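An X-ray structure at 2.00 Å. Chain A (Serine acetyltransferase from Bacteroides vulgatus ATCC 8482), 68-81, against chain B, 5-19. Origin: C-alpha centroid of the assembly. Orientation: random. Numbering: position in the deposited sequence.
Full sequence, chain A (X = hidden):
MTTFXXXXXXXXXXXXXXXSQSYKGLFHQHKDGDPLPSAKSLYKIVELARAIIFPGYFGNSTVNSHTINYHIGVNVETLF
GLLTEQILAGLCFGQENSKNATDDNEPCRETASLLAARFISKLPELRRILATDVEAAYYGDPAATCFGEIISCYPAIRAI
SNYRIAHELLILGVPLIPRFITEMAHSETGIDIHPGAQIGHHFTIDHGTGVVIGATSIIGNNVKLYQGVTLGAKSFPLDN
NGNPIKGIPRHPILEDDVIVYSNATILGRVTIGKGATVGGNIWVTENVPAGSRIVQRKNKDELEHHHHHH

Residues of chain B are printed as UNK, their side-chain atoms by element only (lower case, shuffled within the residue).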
# COMPACT_ATOMS: atom_id res chain seq x y z
N ILE A 68 -21.80 -9.70 13.19
CA ILE A 68 -20.78 -10.03 14.18
C ILE A 68 -20.22 -11.43 14.01
O ILE A 68 -19.00 -11.63 14.01
CB ILE A 68 -21.33 -9.92 15.62
CG1 ILE A 68 -21.78 -8.48 15.89
CG2 ILE A 68 -20.24 -10.33 16.61
CD1 ILE A 68 -20.66 -7.47 15.83
N ASN A 69 -21.12 -12.40 13.88
CA ASN A 69 -20.73 -13.80 13.74
C ASN A 69 -19.97 -14.07 12.44
O ASN A 69 -19.01 -14.84 12.43
CB ASN A 69 -21.97 -14.68 13.86
CG ASN A 69 -22.64 -14.56 15.23
OD1 ASN A 69 -23.76 -15.01 15.44
ND2 ASN A 69 -21.93 -13.94 16.18
N TYR A 70 -20.41 -13.45 11.34
CA TYR A 70 -19.73 -13.63 10.06
C TYR A 70 -18.27 -13.22 10.24
O TYR A 70 -17.36 -13.94 9.84
CB TYR A 70 -20.35 -12.78 8.95
CG TYR A 70 -21.81 -13.08 8.65
CD1 TYR A 70 -22.26 -14.40 8.56
CD2 TYR A 70 -22.73 -12.06 8.46
CE1 TYR A 70 -23.61 -14.68 8.28
CE2 TYR A 70 -24.07 -12.33 8.18
CZ TYR A 70 -24.51 -13.64 8.09
OH TYR A 70 -25.83 -13.91 7.81
N HIS A 71 -18.06 -12.05 10.85
CA HIS A 71 -16.70 -11.56 11.06
C HIS A 71 -15.86 -12.44 11.97
O HIS A 71 -14.66 -12.58 11.73
CB HIS A 71 -16.73 -10.12 11.57
CG HIS A 71 -16.86 -9.10 10.47
ND1 HIS A 71 -18.01 -8.39 10.23
CD2 HIS A 71 -15.98 -8.73 9.51
CE1 HIS A 71 -17.84 -7.62 9.17
NE2 HIS A 71 -16.62 -7.81 8.71
N ILE A 72 -16.48 -13.02 12.99
CA ILE A 72 -15.75 -13.91 13.89
C ILE A 72 -15.28 -15.13 13.10
O ILE A 72 -14.15 -15.61 13.27
CB ILE A 72 -16.63 -14.36 15.07
CG1 ILE A 72 -16.87 -13.19 16.02
CG2 ILE A 72 -15.98 -15.54 15.80
CD1 ILE A 72 -17.87 -13.49 17.13
N GLY A 73 -16.15 -15.62 12.22
CA GLY A 73 -15.83 -16.78 11.40
C GLY A 73 -14.67 -16.54 10.46
O GLY A 73 -13.74 -17.35 10.37
N VAL A 74 -14.72 -15.42 9.75
CA VAL A 74 -13.65 -15.07 8.81
C VAL A 74 -12.36 -14.77 9.57
O VAL A 74 -11.29 -15.22 9.17
CB VAL A 74 -14.04 -13.84 7.96
CG1 VAL A 74 -12.87 -13.45 7.05
CG2 VAL A 74 -15.27 -14.15 7.11
N ASN A 75 -12.47 -14.02 10.66
CA ASN A 75 -11.30 -13.66 11.45
C ASN A 75 -10.60 -14.87 12.07
O ASN A 75 -9.38 -14.93 12.11
CB ASN A 75 -11.70 -12.64 12.52
CG ASN A 75 -12.02 -11.28 11.92
OD1 ASN A 75 -12.53 -10.39 12.59
ND2 ASN A 75 -11.71 -11.12 10.65
N VAL A 76 -11.38 -15.83 12.56
CA VAL A 76 -10.79 -17.03 13.14
C VAL A 76 -9.99 -17.79 12.08
O VAL A 76 -8.91 -18.31 12.36
CB VAL A 76 -11.86 -17.96 13.74
CG1 VAL A 76 -11.29 -19.35 13.95
CG2 VAL A 76 -12.35 -17.40 15.08
N GLU A 77 -10.52 -17.86 10.86
CA GLU A 77 -9.84 -18.56 9.77
C GLU A 77 -8.55 -17.86 9.36
O GLU A 77 -7.52 -18.51 9.14
CB GLU A 77 -10.76 -18.67 8.55
CG GLU A 77 -10.06 -19.19 7.29
CD GLU A 77 -10.94 -19.15 6.04
OE1 GLU A 77 -11.58 -18.10 5.81
OE2 GLU A 77 -10.99 -20.14 5.30
N THR A 78 -8.59 -16.54 9.25
CA THR A 78 -7.41 -15.79 8.86
C THR A 78 -6.34 -15.98 9.94
O THR A 78 -5.16 -16.22 9.65
CB THR A 78 -7.70 -14.28 8.73
OG1 THR A 78 -8.84 -14.09 7.88
CG2 THR A 78 -6.49 -13.56 8.15
N LEU A 79 -6.76 -15.86 11.19
CA LEU A 79 -5.87 -16.02 12.33
C LEU A 79 -5.24 -17.41 12.32
O LEU A 79 -4.04 -17.57 12.55
CB LEU A 79 -6.63 -15.82 13.64
CG LEU A 79 -5.84 -16.14 14.91
CD1 LEU A 79 -4.58 -15.32 14.95
CD2 LEU A 79 -6.70 -15.86 16.14
N PHE A 80 -6.05 -18.42 12.06
CA PHE A 80 -5.57 -19.79 12.03
C PHE A 80 -4.44 -19.99 11.02
O PHE A 80 -3.43 -20.61 11.33
CB PHE A 80 -6.70 -20.75 11.70
CG PHE A 80 -6.26 -22.17 11.58
CD1 PHE A 80 -5.66 -22.82 12.65
CD2 PHE A 80 -6.43 -22.87 10.39
CE1 PHE A 80 -5.23 -24.14 12.54
CE2 PHE A 80 -6.01 -24.20 10.27
CZ PHE A 80 -5.41 -24.83 11.35
N GLY A 81 -4.65 -19.48 9.80
CA GLY A 81 -3.64 -19.62 8.76
C GLY A 81 -2.35 -18.91 9.16
O GLY A 81 -1.27 -19.50 9.10
N UNK B 5 -7.87 -32.86 11.94
CA UNK B 5 -7.93 -32.97 13.39
C UNK B 5 -8.22 -31.63 14.06
O UNK B 5 -8.73 -31.59 15.17
c UNK B 5 -5.42 -32.70 13.66
c UNK B 5 -6.62 -33.58 13.93
n UNK B 5 -4.36 -32.90 14.43
o UNK B 5 -5.44 -31.85 12.76
N UNK B 6 -7.91 -30.54 13.37
CA UNK B 6 -8.14 -29.20 13.92
C UNK B 6 -9.49 -28.60 13.50
O UNK B 6 -9.93 -27.61 14.07
c UNK B 6 -6.27 -28.08 9.26
c UNK B 6 -6.74 -28.18 12.02
c UNK B 6 -7.00 -28.26 13.51
c UNK B 6 -5.63 -28.81 11.46
c UNK B 6 -7.39 -27.45 9.79
o UNK B 6 -6.02 -28.04 7.91
c UNK B 6 -5.39 -28.76 10.09
c UNK B 6 -7.61 -27.51 11.17
N UNK B 7 -10.14 -29.21 12.52
CA UNK B 7 -11.42 -28.72 12.02
C UNK B 7 -12.51 -28.48 13.06
O UNK B 7 -13.05 -27.37 13.14
o UNK B 7 -11.02 -29.81 9.91
c UNK B 7 -13.28 -29.13 10.38
c UNK B 7 -11.98 -29.67 10.95
N UNK B 8 -12.85 -29.50 13.83
CA UNK B 8 -13.89 -29.36 14.84
C UNK B 8 -13.47 -28.46 16.00
O UNK B 8 -14.32 -27.89 16.68
c UNK B 8 -14.32 -30.74 15.35
n UNK B 8 -15.11 -32.88 14.50
o UNK B 8 -15.44 -31.04 13.25
c UNK B 8 -15.00 -31.58 14.27
N UNK B 9 -12.17 -28.31 16.20
CA UNK B 9 -11.67 -27.45 17.27
C UNK B 9 -12.00 -26.01 16.88
O UNK B 9 -12.47 -25.23 17.70
c UNK B 9 -8.37 -29.36 17.92
c UNK B 9 -9.83 -29.00 17.97
c UNK B 9 -10.15 -27.60 17.45
c UNK B 9 -9.63 -26.56 18.45
N UNK B 10 -11.76 -25.68 15.62
CA UNK B 10 -12.02 -24.34 15.11
C UNK B 10 -13.51 -24.00 15.10
O UNK B 10 -13.91 -22.91 15.51
c UNK B 10 -11.46 -24.18 13.69
c UNK B 10 -9.54 -24.11 12.10
c UNK B 10 -9.94 -24.28 13.56
c UNK B 10 -9.28 -23.21 14.43
N UNK B 11 -14.34 -24.93 14.63
CA UNK B 11 -15.78 -24.68 14.58
C UNK B 11 -16.36 -24.51 15.98
O UNK B 11 -17.20 -23.64 16.21
c UNK B 11 -16.52 -25.80 13.81
o UNK B 11 -16.15 -27.08 14.33
c UNK B 11 -16.18 -25.74 12.32
N UNK B 12 -15.91 -25.33 16.91
CA UNK B 12 -16.41 -25.21 18.27
C UNK B 12 -15.98 -23.88 18.88
O UNK B 12 -16.74 -23.25 19.62
c UNK B 12 -17.94 -26.30 20.64
c UNK B 12 -15.90 -26.37 19.12
o UNK B 12 -18.65 -27.04 19.97
n UNK B 12 -18.45 -25.40 21.48
c UNK B 12 -16.42 -26.36 20.56
N UNK B 13 -14.78 -23.42 18.55
CA UNK B 13 -14.29 -22.15 19.07
C UNK B 13 -15.19 -21.02 18.57
O UNK B 13 -15.59 -20.15 19.34
c UNK B 13 -12.84 -21.91 18.63
N UNK B 14 -15.50 -21.05 17.28
CA UNK B 14 -16.34 -20.03 16.69
C UNK B 14 -17.72 -19.99 17.35
O UNK B 14 -18.25 -18.91 17.64
c UNK B 14 -16.50 -20.25 15.17
c UNK B 14 -15.16 -20.01 14.48
c UNK B 14 -17.57 -19.30 14.61
N UNK B 15 -18.31 -21.16 17.58
CA UNK B 15 -19.64 -21.22 18.21
C UNK B 15 -19.65 -20.54 19.58
O UNK B 15 -20.56 -19.78 19.88
c UNK B 15 -20.11 -22.67 18.36
c UNK B 15 -20.24 -23.38 17.02
o UNK B 15 -20.51 -22.70 16.01
o UNK B 15 -20.10 -24.62 16.99
N UNK B 16 -18.63 -20.82 20.38
CA UNK B 16 -18.51 -20.25 21.72
C UNK B 16 -18.29 -18.75 21.69
O UNK B 16 -18.83 -18.01 22.50
c UNK B 16 -16.42 -22.77 23.82
o UNK B 16 -15.81 -23.81 23.49
o UNK B 16 -16.13 -22.11 24.84
c UNK B 16 -17.34 -20.88 22.47
c UNK B 16 -17.56 -22.29 22.94
N UNK B 17 -17.47 -18.31 20.74
CA UNK B 17 -17.15 -16.90 20.60
C UNK B 17 -18.30 -16.07 20.06
O UNK B 17 -18.37 -14.86 20.30
c UNK B 17 -14.16 -16.27 21.37
c UNK B 17 -13.55 -17.38 19.21
c UNK B 17 -14.61 -17.24 20.29
c UNK B 17 -15.93 -16.75 19.69
N UNK B 18 -19.21 -16.72 19.33
CA UNK B 18 -20.34 -16.02 18.71
C UNK B 18 -21.62 -15.91 19.54
O UNK B 18 -22.70 -15.75 18.99
c UNK B 18 -20.69 -16.70 17.37
o UNK B 18 -19.59 -16.71 16.47
N UNK B 19 -21.51 -15.98 20.87
CA UNK B 19 -22.70 -15.87 21.72
C UNK B 19 -22.56 -14.82 22.83
O UNK B 19 -22.75 -13.63 22.59
c UNK B 19 -21.64 -18.72 23.81
o UNK B 19 -21.36 -17.92 24.72
c UNK B 19 -21.84 -18.18 22.41
o UNK B 19 -21.76 -19.96 23.99
c UNK B 19 -23.02 -17.24 22.33

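Position 5 carries two carbons, the second bearing one oxygen and one nitrogen, and lies out of reach of chain A: an amide, Asn B5. Position 6 has one carbon leading to a six-carbon ring that bears an oxygen; the ring meets Phe A80. This is Tyr B6, with CZ of Phe A80 3.5 Å from its CD1 and lying over one face of its ring. Position 7 has one carbon carrying an oxygen and a carbon, pointing away: Thr B7. Position 8 repeats the two-carbon amide, far from chain A: Asn B8. Position 9 has four carbons, forked at the first, with one arm two carbons long, and touches nothing on chain A: Ile B9.

Position 10 also has four carbons, but forked at the second, and it points toward Phe A80 and Val A76. It is Leu B10, whose CD1 sits 3.8 Å from the centroid of the Phe A80 ring, nearly on the ring normal, a CH-pi contact over the face. Position 11, one carbon bearing an oxygen and a carbon, points away: Thr B11. Position 12 has three carbons ending in an oxygen and a nitrogen, out of reach: Gln B12. Position 13 is a single carbon directed toward chain A but stopping short of contact: Ala B13.

Position 14 has one carbon carrying two more, set among Ile A72, Gly A73 and Val A76: Val B14. Its CG2 lies 3.9 Å from Val A76 CG2, and its CG1 4.4 Å from Gly A73 CA. Position 15, two carbons and two terminal oxygens, points away: Asp B15. Position 16 adds a carbon to that pattern and stays out of reach: Glu B16. Position 17, four carbons forked at the second, packs on Ile A72 and Val A76: Leu B17. Position 18 is one carbon and one oxygen beside Asn A69 and Ile A72: Ser B18. Its OG donates to Val B14 O at 2.8 Å, turning the hydroxyl back onto its own helix as the chain leaves helical geometry. Position 19, three carbons and two oxygens, points away: Glu B19.

The rule here is apolar packing between helices running at 145°, their axes approaching to 9.8 Å. Chain A offers Ile A72, Val A76 and Phe A80, four residues apart and so along one side of the helix; Leu B10, Val B14 and Leu B17 answer. Gly A73 presents only backbone to Val B14, where the CA atoms come within 6.2 Å. No clear hydrogen bond crosses, so shape and hydrophobicity carry the contact.

Chain B, residues 5-19: NYTNILTQAVDELSE
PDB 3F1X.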